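Local coordinates for stromal cell-derived factor 2-like protein (Arabidopsis thaliana, PDB 3MAL) that takes part in endoplasmic reticulum protein quality control and the unfolded protein response, and is needed with its ER partners for proper accumulation of the immune receptor EFR, at residues 42-51 with 109-117; 93-101 with 122-130. One frame throughout, in Å; residues are numbered along the deposited sequence. Where two conformers were deposited one is given.

Interaction 1 of 2, residues 42-51 with 109-117; sequences YGSGSGQQSV and NLEVSCFGD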
ATOM      1  N   TYR A  42     -14.450   2.318   7.482  1.00 10.30           N
ATOM      2  CA  TYR A  42     -14.497   3.673   7.949  1.00 11.99           C
ATOM      3  C   TYR A  42     -15.960   4.009   8.215  1.00 13.01           C
ATOM      4  O   TYR A  42     -16.863   3.502   7.528  1.00 12.88           O
ATOM      5  CB  TYR A  42     -13.995   4.627   6.856  1.00 11.52           C
ATOM      6  CG  TYR A  42     -12.520   4.560   6.593  1.00 10.12           C
ATOM      7  CD1 TYR A  42     -11.608   4.942   7.571  1.00  9.06           C
ATOM      8  CD2 TYR A  42     -12.034   4.171   5.350  1.00  8.89           C
ATOM      9  CE1 TYR A  42     -10.234   4.908   7.328  1.00 11.36           C
ATOM     10  CE2 TYR A  42     -10.649   4.144   5.090  1.00 10.21           C
ATOM     11  CZ  TYR A  42      -9.760   4.515   6.089  1.00 12.23           C
ATOM     12  OH  TYR A  42      -8.395   4.477   5.848  1.00 10.04           O
ATOM     13  N   GLY A  43     -16.172   4.900   9.180  1.00 14.72           N
ATOM     14  CA  GLY A  43     -17.487   5.449   9.441  1.00 16.67           C
ATOM     15  C   GLY A  43     -17.938   6.483   8.434  1.00 17.83           C
ATOM     16  O   GLY A  43     -19.099   6.546   8.086  1.00 18.06           O
ATOM     17  N   SER A  44     -17.047   7.311   7.940  1.00 19.25           N
ATOM     18  CA  SER A  44     -17.490   8.288   6.962  0.50 19.85           C
ATOM     19  C   SER A  44     -16.685   8.168   5.651  1.00 19.97           C
ATOM     20  O   SER A  44     -16.319   7.056   5.266  1.00 20.96           O
ATOM     21  CB  SER A  44     -17.478   9.688   7.574  0.50 20.30           C
ATOM     22  OG  SER A  44     -16.151  10.124   7.817  0.50 21.10           O
ATOM     23  N   GLY A  45     -16.428   9.262   4.937  1.00 19.17           N
ATOM     24  CA  GLY A  45     -15.828   9.145   3.625  1.00 17.67           C
ATOM     25  C   GLY A  45     -16.596   8.121   2.794  1.00 17.40           C
ATOM     26  O   GLY A  45     -17.820   8.238   2.606  1.00 16.23           O
ATOM     27  N   SER A  46     -15.882   7.107   2.304  1.00 15.56           N
ATOM     28  CA  SER A  46     -16.469   6.124   1.394  1.00 14.12           C
ATOM     29  C   SER A  46     -17.207   5.018   2.134  1.00 13.20           C
ATOM     30  O   SER A  46     -17.954   4.261   1.523  1.00 12.40           O
ATOM     31  CB  SER A  46     -15.364   5.486   0.546  1.00 14.40           C
ATOM     32  OG  SER A  46     -14.504   4.709   1.388  1.00 14.64           O
ATOM     33  N   GLY A  47     -16.982   4.906   3.444  1.00 12.30           N
ATOM     34  CA  GLY A  47     -17.506   3.763   4.200  1.00 11.80           C
ATOM     35  C   GLY A  47     -16.884   2.420   3.794  1.00 11.37           C
ATOM     36  O   GLY A  47     -17.392   1.355   4.174  1.00 11.35           O
ATOM     37  N   GLN A  48     -15.801   2.443   3.011  1.00  9.72           N
ATOM     38  CA  GLN A  48     -15.128   1.185   2.633  1.00  9.06           C
ATOM     39  C   GLN A  48     -14.236   0.663   3.789  1.00  8.61           C
ATOM     40  O   GLN A  48     -14.079   1.337   4.802  1.00  7.64           O
ATOM     41  CB  GLN A  48     -14.333   1.344   1.324  1.00  8.92           C
ATOM     42  CG  GLN A  48     -15.235   1.567   0.084  1.00  9.95           C
ATOM     43  CD  GLN A  48     -14.479   2.073  -1.126  1.00 12.47           C
ATOM     44  OE1 GLN A  48     -13.249   2.024  -1.168  1.00 14.46           O
ATOM     45  NE2 GLN A  48     -15.208   2.567  -2.112  1.00 12.05           N
ATOM     46  N   GLN A  49     -13.668  -0.534   3.621  1.00  9.21           N
ATOM     47  CA  GLN A  49     -12.765  -1.138   4.619  1.00  8.73           C
ATOM     48  C   GLN A  49     -11.586  -0.218   4.880  1.00  9.36           C
ATOM     49  O   GLN A  49     -10.949   0.287   3.929  1.00 10.01           O
ATOM     50  CB  GLN A  49     -12.264  -2.490   4.113  1.00  9.00           C
ATOM     51  CG  GLN A  49     -11.385  -3.290   5.116  1.00  9.04           C
ATOM     52  CD  GLN A  49     -11.001  -4.661   4.571  1.00  8.60           C
ATOM     53  OE1 GLN A  49      -9.831  -4.911   4.242  1.00  7.82           O
ATOM     54  NE2 GLN A  49     -11.989  -5.550   4.451  1.00  5.44           N
ATOM     55  N   SER A  50     -11.268  -0.018   6.159  1.00  8.76           N
ATOM     56  CA  SER A  50     -10.235   0.923   6.562  1.00  8.08           C
ATOM     57  C   SER A  50      -8.825   0.333   6.481  1.00  7.82           C
ATOM     58  O   SER A  50      -8.626  -0.889   6.451  1.00  7.23           O
ATOM     59  CB  SER A  50     -10.511   1.434   7.976  1.00  7.70           C
ATOM     60  OG  SER A  50     -10.436   0.359   8.904  1.00  7.27           O
ATOM     61  N   VAL A  51      -7.863   1.237   6.362  1.00  8.31           N
ATOM     62  CA  VAL A  51      -6.438   0.913   6.234  1.00  7.27           C
ATOM     63  C   VAL A  51      -5.730   1.818   7.266  1.00  7.76           C
ATOM     64  O   VAL A  51      -6.103   2.976   7.426  1.00  8.51           O
ATOM     65  CB  VAL A  51      -5.942   1.196   4.782  1.00  8.05           C
ATOM     66  CG1 VAL A  51      -4.399   1.194   4.710  1.00  5.69           C
ATOM     67  CG2 VAL A  51      -6.535   0.192   3.802  1.00  8.11           C
ATOM     68  N   ASN A 109      -7.270  14.471   4.368  1.00 10.35           N
ATOM     69  CA  ASN A 109      -6.549  14.273   3.108  1.00  9.08           C
ATOM     70  C   ASN A 109      -7.249  13.159   2.326  1.00  8.94           C
ATOM     71  O   ASN A 109      -8.398  12.835   2.626  1.00  9.49           O
ATOM     72  CB  ASN A 109      -5.063  13.975   3.375  1.00  8.90           C
ATOM     73  CG  ASN A 109      -4.311  15.209   3.875  1.00  9.75           C
ATOM     74  OD1 ASN A 109      -4.231  16.217   3.171  1.00  9.14           O
ATOM     75  ND2 ASN A 109      -3.790  15.142   5.089  1.00  9.46           N
ATOM     76  N   LEU A 110      -6.611  12.592   1.307  1.00  7.94           N
ATOM     77  CA  LEU A 110      -7.312  11.619   0.466  1.00  7.94           C
ATOM     78  C   LEU A 110      -7.498  10.349   1.277  1.00  7.78           C
ATOM     79  O   LEU A 110      -6.535   9.826   1.821  1.00  6.91           O
ATOM     80  CB  LEU A 110      -6.462  11.308  -0.772  1.00  7.95           C
ATOM     81  CG  LEU A 110      -6.602  11.954  -2.170  1.00 10.96           C
ATOM     82  CD1 LEU A 110      -7.770  12.946  -2.384  1.00  9.13           C
ATOM     83  CD2 LEU A 110      -5.234  12.450  -2.713  1.00  8.36           C
ATOM     84  N   GLU A 111      -8.719   9.832   1.340  1.00  7.70           N
ATOM     85  CA  GLU A 111      -8.921   8.536   1.982  1.00  7.64           C
ATOM     86  C   GLU A 111      -8.202   7.391   1.252  1.00  7.30           C
ATOM     87  O   GLU A 111      -8.297   7.229   0.009  1.00  7.68           O
ATOM     88  CB  GLU A 111     -10.396   8.207   2.065  1.00  7.49           C
ATOM     89  CG  GLU A 111     -10.731   7.073   3.027  1.00  7.24           C
ATOM     90  CD  GLU A 111     -12.124   6.558   2.782  1.00  8.48           C
ATOM     91  OE1 GLU A 111     -12.295   5.709   1.876  1.00  8.85           O
ATOM     92  OE2 GLU A 111     -13.041   7.029   3.473  1.00 10.52           O
ATOM     93  N   VAL A 112      -7.515   6.580   2.046  1.00  6.74           N
ATOM     94  CA  VAL A 112      -6.964   5.328   1.569  1.00  7.55           C
ATOM     95  C   VAL A 112      -7.728   4.160   2.181  1.00  7.57           C
ATOM     96  O   VAL A 112      -7.779   4.023   3.417  1.00  7.85           O
ATOM     97  CB  VAL A 112      -5.424   5.241   1.865  1.00  6.80           C
ATOM     98  CG1 VAL A 112      -4.875   3.889   1.449  1.00  8.45           C
ATOM     99  CG2 VAL A 112      -4.699   6.317   1.084  1.00  6.71           C
ATOM    100  N   SER A 113      -8.330   3.335   1.312  1.00  8.07           N
ATOM    101  CA  SER A 113      -9.177   2.228   1.759  1.00  8.10           C
ATOM    102  C   SER A 113      -8.774   0.881   1.164  1.00  8.24           C
ATOM    103  O   SER A 113      -7.812   0.774   0.372  1.00  7.94           O
ATOM    104  CB  SER A 113     -10.660   2.505   1.411  1.00  7.60           C
ATOM    105  OG  SER A 113     -10.880   2.456   0.002  1.00  9.98           O
ATOM    106  N   CYS A 114      -9.502  -0.154   1.579  1.00  8.18           N
ATOM    107  CA  CYS A 114      -9.443  -1.461   0.935  1.00  8.86           C
ATOM    108  C   CYS A 114     -10.774  -1.708   0.210  1.00  9.42           C
ATOM    109  O   CYS A 114     -11.850  -1.617   0.818  1.00  9.41           O
ATOM    110  CB  CYS A 114      -9.132  -2.582   1.955  1.00  8.54           C
ATOM    111  SG  CYS A 114      -7.375  -3.108   1.881  1.00  8.65           S
ATOM    112  N   PHE A 115     -10.690  -2.023  -1.085  1.00  9.66           N
ATOM    113  CA  PHE A 115     -11.854  -2.052  -1.973  1.00 10.46           C
ATOM    114  C   PHE A 115     -12.037  -3.413  -2.641  1.00 11.22           C
ATOM    115  O   PHE A 115     -11.069  -4.108  -2.953  1.00  9.71           O
ATOM    116  CB  PHE A 115     -11.683  -0.968  -3.056  1.00 10.27           C
ATOM    117  CG  PHE A 115     -12.677  -1.033  -4.193  1.00 12.89           C
ATOM    118  CD1 PHE A 115     -12.383  -1.740  -5.364  1.00 10.66           C
ATOM    119  CD2 PHE A 115     -13.895  -0.348  -4.113  1.00 12.88           C
ATOM    120  CE1 PHE A 115     -13.295  -1.806  -6.410  1.00 12.62           C
ATOM    121  CE2 PHE A 115     -14.803  -0.387  -5.166  1.00 13.30           C
ATOM    122  CZ  PHE A 115     -14.505  -1.109  -6.316  1.00 13.46           C
ATOM    123  N   GLY A 116     -13.290  -3.755  -2.910  1.00 11.67           N
ATOM    124  CA  GLY A 116     -13.588  -4.885  -3.776  1.00 13.76           C
ATOM    125  C   GLY A 116     -13.193  -6.236  -3.231  1.00 15.00           C
ATOM    126  O   GLY A 116     -13.224  -6.475  -2.029  1.00 14.58           O
ATOM    127  N   ASP A 117     -12.828  -7.131  -4.129  1.00 15.95           N
ATOM    128  CA  ASP A 117     -12.453  -8.466  -3.736  1.00 17.47           C
ATOM    129  C   ASP A 117     -11.933  -9.160  -4.967  1.00 18.44           C
ATOM    130  O   ASP A 117     -11.607  -8.521  -5.940  1.00 18.80           O
ATOM    131  CB  ASP A 117     -13.658  -9.226  -3.175  1.00 17.87           C
ATOM    132  CG  ASP A 117     -14.799  -9.352  -4.188  1.00 19.61           C
ATOM    133  OD1 ASP A 117     -14.562  -9.496  -5.397  1.00 19.81           O
ATOM    134  OD2 ASP A 117     -15.960  -9.283  -3.776  1.00 23.62           O
TER
HETATM  135  O   HOH W   1      -7.684   7.270   4.926  1.00  6.08           O
HETATM  136  O   HOH W   2     -14.533  -2.119   1.155  1.00 12.66           O
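The phenol of Y42, in the loop ahead of the weakly bonded strand 49-51, meets the backbone of V112 in strand 110-115, within the capping sheet of the beta-trefoil; its OH donates to V112 O over 2.5 Å. The carbonyl oxygen approaches the ring edge in its plane, and the hydroxyl sits nearly in line with the V112 C=O (160° at the oxygen). A water accepting from V112 N donates to the same hydroxyl, while S50 CB lies over the centre of one ring face. The clear antiparallel register point is the hydrogen-bonded pair Q49 and C114, where C114 N reaches Q49 O at 2.8 Å. Beside it the packing is close: V51 CG2 sits 3.9 Å from C114 SG, and Q49, extended with CG anti to its backbone N (chi1 -176°), runs along C114 CB to where its OE1 is hydrogen-bonded to S37 OG and T93 OG1. Buried E111 slides past the Y42 ring in the opposite direction, their flat groups 25° apart. Its carboxylate reaches out to the looser side, the type II' turn S44-G47 with S44 and G45 exposed, and takes the backbone N-H of S46 on the syn side of OE2 at 3.1 Å. S46 OG closes an ST turn by accepting from Q48 N. Farther along, S113 OG donates to Q48 OE1 at 2.7 Å, and Q48 NE2 stands 3.8 Å from F115 CD2 at the edge of that ring.

Interaction 2 of 2, residues 93-101 with 122-130; sequences TRKWLHSHL and DTGDHWKLI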
ATOM      1  N   THR A  93      -7.964 -10.334   3.766  1.00  9.48           N
ATOM      2  CA  THR A  93      -9.330  -9.995   3.330  1.00  9.20           C
ATOM      3  C   THR A  93      -9.546 -10.051   1.817  1.00  9.31           C
ATOM      4  O   THR A  93     -10.689 -10.001   1.361  1.00  8.62           O
ATOM      5  CB  THR A  93      -9.814  -8.591   3.824  1.00  8.60           C
ATOM      6  OG1 THR A  93      -9.015  -7.573   3.214  1.00  8.74           O
ATOM      7  CG2 THR A  93      -9.740  -8.460   5.347  1.00  9.01           C
ATOM      8  N   ARG A  94      -8.470 -10.139   1.037  1.00  9.04           N
ATOM      9  CA  ARG A  94      -8.577 -10.161  -0.421  1.00  9.76           C
ATOM     10  C   ARG A  94      -9.011  -8.832  -1.066  1.00 10.02           C
ATOM     11  O   ARG A  94      -9.250  -8.778  -2.280  1.00  9.66           O
ATOM     12  CB  ARG A  94      -9.515 -11.305  -0.861  1.00 10.22           C
ATOM     13  CG  ARG A  94      -8.913 -12.645  -0.653  1.00 13.54           C
ATOM     14  CD  ARG A  94      -8.282 -12.987  -1.990  1.00 19.64           C
ATOM     15  NE  ARG A  94      -6.908 -13.365  -1.841  1.00 22.52           N
ATOM     16  CZ  ARG A  94      -6.076 -13.588  -2.845  1.00 21.56           C
ATOM     17  NH1 ARG A  94      -6.469 -13.449  -4.112  1.00 23.13           N
ATOM     18  NH2 ARG A  94      -4.841 -13.940  -2.563  1.00 20.68           N
ATOM     19  N   LYS A  95      -9.098  -7.759  -0.277  1.00  9.96           N
ATOM     20  CA  LYS A  95      -9.458  -6.435  -0.825  1.00  9.85           C
ATOM     21  C   LYS A  95      -8.210  -5.695  -1.336  1.00  9.95           C
ATOM     22  O   LYS A  95      -7.086  -6.019  -0.934  1.00  9.36           O
ATOM     23  CB  LYS A  95     -10.252  -5.582   0.195  1.00 10.52           C
ATOM     24  CG  LYS A  95     -11.565  -6.248   0.710  1.00 11.33           C
ATOM     25  CD  LYS A  95     -12.576  -5.150   1.119  1.00 15.12           C
ATOM     26  CE  LYS A  95     -13.979  -5.681   1.493  1.00 15.91           C
ATOM     27  NZ  LYS A  95     -14.434  -6.798   0.618  1.00 18.20           N
ATOM     28  N   TRP A  96      -8.415  -4.728  -2.233  1.00  8.75           N
ATOM     29  CA  TRP A  96      -7.308  -4.041  -2.939  1.00  8.37           C
ATOM     30  C   TRP A  96      -7.008  -2.703  -2.283  1.00  8.12           C
ATOM     31  O   TRP A  96      -7.934  -1.968  -1.965  1.00  7.83           O
ATOM     32  CB  TRP A  96      -7.689  -3.794  -4.414  1.00  8.18           C
ATOM     33  CG  TRP A  96      -8.087  -5.048  -5.101  1.00  8.65           C
ATOM     34  CD1 TRP A  96      -9.350  -5.564  -5.231  1.00  9.45           C
ATOM     35  CD2 TRP A  96      -7.203  -5.980  -5.707  1.00  9.19           C
ATOM     36  NE1 TRP A  96      -9.297  -6.774  -5.895  1.00 10.19           N
ATOM     37  CE2 TRP A  96      -7.986  -7.051  -6.191  1.00 10.65           C
ATOM     38  CE3 TRP A  96      -5.814  -6.021  -5.884  1.00  9.11           C
ATOM     39  CZ2 TRP A  96      -7.424  -8.145  -6.851  1.00 10.22           C
ATOM     40  CZ3 TRP A  96      -5.261  -7.093  -6.560  1.00  9.38           C
ATOM     41  CH2 TRP A  96      -6.060  -8.149  -7.022  1.00  9.28           C
ATOM     42  N   LEU A  97      -5.725  -2.389  -2.075  1.00  7.36           N
ATOM     43  CA  LEU A  97      -5.330  -1.032  -1.648  1.00  7.11           C
ATOM     44  C   LEU A  97      -5.909   0.005  -2.642  1.00  6.85           C
ATOM     45  O   LEU A  97      -5.705  -0.108  -3.850  1.00  6.94           O
ATOM     46  CB  LEU A  97      -3.796  -0.905  -1.594  1.00  6.93           C
ATOM     47  CG  LEU A  97      -3.316   0.400  -0.934  1.00  7.70           C
ATOM     48  CD1 LEU A  97      -3.761   0.447   0.549  1.00  8.03           C
ATOM     49  CD2 LEU A  97      -1.784   0.619  -1.114  1.00  7.90           C
ATOM     50  N   HIS A  98      -6.621   1.004  -2.131  1.00  6.67           N
ATOM     51  CA  HIS A  98      -7.532   1.824  -2.969  1.00  7.61           C
ATOM     52  C   HIS A  98      -7.503   3.286  -2.518  1.00  8.15           C
ATOM     53  O   HIS A  98      -7.308   3.589  -1.333  1.00  7.00           O
ATOM     54  CB  HIS A  98      -8.967   1.276  -2.819  1.00  7.05           C
ATOM     55  CG  HIS A  98      -9.979   1.808  -3.803  1.00  7.61           C
ATOM     56  ND1 HIS A  98     -10.156   1.273  -5.065  1.00  9.65           N
ATOM     57  CD2 HIS A  98     -10.940   2.757  -3.663  1.00  6.09           C
ATOM     58  CE1 HIS A  98     -11.155   1.897  -5.671  1.00  8.56           C
ATOM     59  NE2 HIS A  98     -11.646   2.801  -4.842  1.00  9.51           N
ATOM     60  N   SER A  99      -7.714   4.182  -3.451  1.00  8.72           N
ATOM     61  CA  SER A  99      -7.945   5.616  -3.153  1.00  9.49           C
ATOM     62  C   SER A  99      -8.997   6.247  -4.107  1.00 10.92           C
ATOM     63  O   SER A  99      -9.499   5.597  -4.957  1.00 11.15           O
ATOM     64  CB  SER A  99      -6.712   6.507  -2.887  1.00  8.90           C
ATOM     65  OG  SER A  99      -6.954   7.753  -2.292  1.00  8.38           O
ATOM     66  N   HIS A 100      -9.343   7.500  -3.818  1.00 11.71           N
ATOM     67  CA  HIS A 100     -10.447   8.209  -4.370  1.00 12.72           C
ATOM     68  C   HIS A 100     -10.630   9.562  -3.642  1.00 13.33           C
ATOM     69  O   HIS A 100      -9.907   9.903  -2.770  1.00 12.31           O
ATOM     70  CB  HIS A 100     -11.697   7.356  -4.323  1.00 13.08           C
ATOM     71  CG  HIS A 100     -11.958   6.647  -3.026  1.00 12.81           C
ATOM     72  ND1 HIS A 100     -11.312   6.925  -1.846  1.00 14.21           N
ATOM     73  CD2 HIS A 100     -12.810   5.640  -2.746  1.00 11.29           C
ATOM     74  CE1 HIS A 100     -11.786   6.159  -0.891  1.00 12.78           C
ATOM     75  NE2 HIS A 100     -12.694   5.364  -1.410  1.00 15.80           N
ATOM     76  N   LEU A 101     -11.587  10.334  -4.099  1.00 14.24           N
ATOM     77  CA  LEU A 101     -11.750  11.664  -3.580  1.00 15.39           C
ATOM     78  C   LEU A 101     -12.693  11.719  -2.397  1.00 16.53           C
ATOM     79  O   LEU A 101     -13.717  12.367  -2.469  1.00 18.19           O
ATOM     80  CB  LEU A 101     -12.173  12.661  -4.662  1.00 15.45           C
ATOM     81  CG  LEU A 101     -11.339  12.814  -5.933  1.00 17.06           C
ATOM     82  CD1 LEU A 101     -11.982  13.606  -7.053  1.00 19.71           C
ATOM     83  CD2 LEU A 101     -10.012  13.316  -5.680  1.00 18.35           C
ATOM     84  N   ASP A 122     -10.980  -2.116  -9.700  1.00 14.94           N
ATOM     85  CA  ASP A 122     -11.027  -1.061 -10.720  1.00 14.57           C
ATOM     86  C   ASP A 122      -9.755  -0.213 -10.738  1.00 14.08           C
ATOM     87  O   ASP A 122      -8.828  -0.490  -9.971  1.00 14.28           O
ATOM     88  CB  ASP A 122     -12.312  -0.216 -10.635  1.00 14.15           C
ATOM     89  CG  ASP A 122     -12.411   0.622  -9.384  1.00 13.62           C
ATOM     90  OD1 ASP A 122     -11.384   1.099  -8.851  1.00 13.51           O
ATOM     91  OD2 ASP A 122     -13.554   0.846  -8.939  1.00 16.06           O
ATOM     92  N   THR A 123      -9.684   0.793 -11.619  1.00 13.01           N
ATOM     93  CA  THR A 123      -8.464   1.637 -11.709  1.00 12.01           C
ATOM     94  C   THR A 123      -8.096   2.377 -10.400  1.00 11.17           C
ATOM     95  O   THR A 123      -6.957   2.821 -10.217  1.00  9.73           O
ATOM     96  CB  THR A 123      -8.509   2.653 -12.886  1.00 12.23           C
ATOM     97  OG1 THR A 123      -9.516   3.632 -12.651  1.00 12.00           O
ATOM     98  CG2 THR A 123      -8.766   1.953 -14.229  1.00 14.41           C
ATOM     99  N   GLY A 124      -9.062   2.516  -9.494  1.00  9.99           N
ATOM    100  CA  GLY A 124      -8.787   3.151  -8.210  1.00  9.49           C
ATOM    101  C   GLY A 124      -7.875   2.286  -7.345  1.00  9.48           C
ATOM    102  O   GLY A 124      -7.392   2.743  -6.307  1.00  8.90           O
ATOM    103  N   ASP A 125      -7.660   1.038  -7.778  1.00  9.16           N
ATOM    104  CA  ASP A 125      -6.718   0.111  -7.135  1.00  9.13           C
ATOM    105  C   ASP A 125      -5.285   0.249  -7.687  1.00  9.10           C
ATOM    106  O   ASP A 125      -4.393  -0.498  -7.289  1.00  8.91           O
ATOM    107  CB  ASP A 125      -7.192  -1.337  -7.332  1.00  9.39           C
ATOM    108  CG  ASP A 125      -8.558  -1.606  -6.716  1.00  9.31           C
ATOM    109  OD1 ASP A 125      -8.974  -0.930  -5.740  1.00 10.67           O
ATOM    110  OD2 ASP A 125      -9.234  -2.516  -7.217  1.00  8.93           O
ATOM    111  N   HIS A 126      -5.064   1.204  -8.598  1.00  8.39           N
ATOM    112  CA  HIS A 126      -3.778   1.308  -9.304  1.00  8.60           C
ATOM    113  C   HIS A 126      -2.823   2.329  -8.670  1.00  8.16           C
ATOM    114  O   HIS A 126      -3.210   3.471  -8.398  1.00  8.82           O
ATOM    115  CB  HIS A 126      -4.019   1.599 -10.806  1.00  8.02           C
ATOM    116  CG  HIS A 126      -4.811   0.532 -11.501  1.00  8.34           C
ATOM    117  ND1 HIS A 126      -5.069   0.557 -12.859  1.00  8.00           N
ATOM    118  CD2 HIS A 126      -5.394  -0.597 -11.025  1.00  7.66           C
ATOM    119  CE1 HIS A 126      -5.789  -0.506 -13.184  1.00  9.45           C
ATOM    120  NE2 HIS A 126      -5.990  -1.226 -12.092  1.00 10.27           N
ATOM    121  N   TRP A 127      -1.575   1.897  -8.434  1.00  8.13           N
ATOM    122  CA  TRP A 127      -0.532   2.718  -7.812  1.00  8.56           C
ATOM    123  C   TRP A 127       0.732   2.637  -8.645  1.00  9.26           C
ATOM    124  O   TRP A 127       1.107   1.546  -9.125  1.00 10.49           O
ATOM    125  CB  TRP A 127      -0.226   2.231  -6.383  1.00  8.31           C
ATOM    126  CG  TRP A 127      -1.441   2.229  -5.470  1.00  7.71           C
ATOM    127  CD1 TRP A 127      -2.406   1.272  -5.409  1.00  7.11           C
ATOM    128  CD2 TRP A 127      -1.807   3.233  -4.507  1.00  8.52           C
ATOM    129  NE1 TRP A 127      -3.362   1.607  -4.472  1.00  6.19           N
ATOM    130  CE2 TRP A 127      -3.016   2.803  -3.897  1.00  8.57           C
ATOM    131  CE3 TRP A 127      -1.229   4.437  -4.090  1.00  7.76           C
ATOM    132  CZ2 TRP A 127      -3.670   3.554  -2.908  1.00  7.46           C
ATOM    133  CZ3 TRP A 127      -1.874   5.187  -3.087  1.00  9.41           C
ATOM    134  CH2 TRP A 127      -3.078   4.731  -2.508  1.00  8.57           C
ATOM    135  N   LYS A 128       1.398   3.773  -8.823  1.00  8.94           N
ATOM    136  CA  LYS A 128       2.667   3.771  -9.550  1.00  9.75           C
ATOM    137  C   LYS A 128       3.802   3.622  -8.542  1.00  9.73           C
ATOM    138  O   LYS A 128       3.875   4.381  -7.564  1.00  9.76           O
ATOM    139  CB  LYS A 128       2.778   5.064 -10.360  1.00 10.30           C
ATOM    140  CG  LYS A 128       4.128   5.376 -11.024  1.00 12.10           C
ATOM    141  CD  LYS A 128       4.055   6.877 -11.384  1.00 18.72           C
ATOM    142  CE  LYS A 128       5.273   7.386 -12.114  1.00 23.24           C
ATOM    143  NZ  LYS A 128       5.094   8.828 -12.514  1.00 27.20           N
ATOM    144  N   LEU A 129       4.665   2.628  -8.759  1.00 10.59           N
ATOM    145  CA  LEU A 129       5.858   2.475  -7.927  1.00 11.32           C
ATOM    146  C   LEU A 129       6.945   3.440  -8.406  1.00 12.02           C
ATOM    147  O   LEU A 129       7.290   3.473  -9.595  1.00 11.70           O
ATOM    148  CB  LEU A 129       6.402   1.042  -7.929  1.00 11.83           C
ATOM    149  CG  LEU A 129       7.733   0.914  -7.158  1.00 12.09           C
ATOM    150  CD1 LEU A 129       7.516   0.842  -5.626  1.00 12.92           C
ATOM    151  CD2 LEU A 129       8.509  -0.288  -7.639  1.00 11.11           C
ATOM    152  N   ILE A 130       7.470   4.223  -7.474  1.00 12.09           N
ATOM    153  CA  ILE A 130       8.511   5.197  -7.788  1.00 14.12           C
ATOM    154  C   ILE A 130       9.696   4.903  -6.894  1.00 14.21           C
ATOM    155  O   ILE A 130       9.620   5.086  -5.676  1.00 14.41           O
ATOM    156  CB  ILE A 130       8.008   6.641  -7.565  1.00 14.19           C
ATOM    157  CG1 ILE A 130       6.764   6.893  -8.441  1.00 16.15           C
ATOM    158  CG2 ILE A 130       9.106   7.654  -7.910  1.00 15.75           C
ATOM    159  CD1 ILE A 130       6.041   8.198  -8.156  1.00 17.67           C
TER
HETATM  160  O   HOH W   3      -4.303  -2.199  -5.083  1.00  5.68           O
HETATM  161  O   HOH W   4     -13.976   3.112  -7.127  1.00 32.59           O
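H98 and D125 make the shortest contact, ND1 donating to D125 OD1 over 2.6 Å. The acceptor lies near the imidazole plane, yet the donor stands above the carboxylate plane, with the two flat groups 66° apart. On the same ring, CE1 points at D122 OD1 from 3.3 Å, and NE2 donates weakly to a water that itself donates to D122 OD2. W127 crosses L97 at about a right angle: NE1 donates to L97 O at 3.0 Å in an almost linear bond (176°), the oxygen lying in the indole plane although the N-H arrives from above the carbonyl plane. L97 CD2 lies over one face of the indole, offset toward its rim, in a CH-pi contact 4.0 Å from the centroid of the five-membered ring. S99 N adds a backbone bond to G124 O at 3.2 Å. Within this MIR repeat of the beta-trefoil, G124 and D125 of the 3-10 segment 123-125, together with W127 of barrel strand 127-131, tie strand 96-100 of the cap to the barrel. The 3-10 segment is itself braced by an Asx turn, in which D122 OD1 accepts from G124 N, and by D125 OD2, which receives D122 N and S121 OG. The carboxylate of D125 also presses on W96 CB, 3.3 Å from D125 CG; the indole NE1 of W96 is bound to D117 O. Beyond the two segments, F115 stacks on the H98 ring and H148 NE2 is hydrogen-bonded to G124 O.

Overall arrangement
From the N terminus, 42-51 comes first, a loop and turn running into the start of strand 49-54; the chain then passes through barrel strands 64-67 and 85-90 before 93-101. Strand 110-115 follows and closes the 57-residue loop of interaction 1, after which 122-130 closes the 20-residue loop of interaction 2. The segments alternate, so the loops cross rather than nest. Interaction 1 joins strands within the capping sheet, bringing an early part of the chain against MIR 2, whereas interaction 2 stays inside MIR 2 and links cap to barrel. Strands 96-100 and 110-115 are sheet neighbours and connect them directly: W96 N lies 2.8 Å from F115 O, and S99 OG lies 2.7 Å from E111 O.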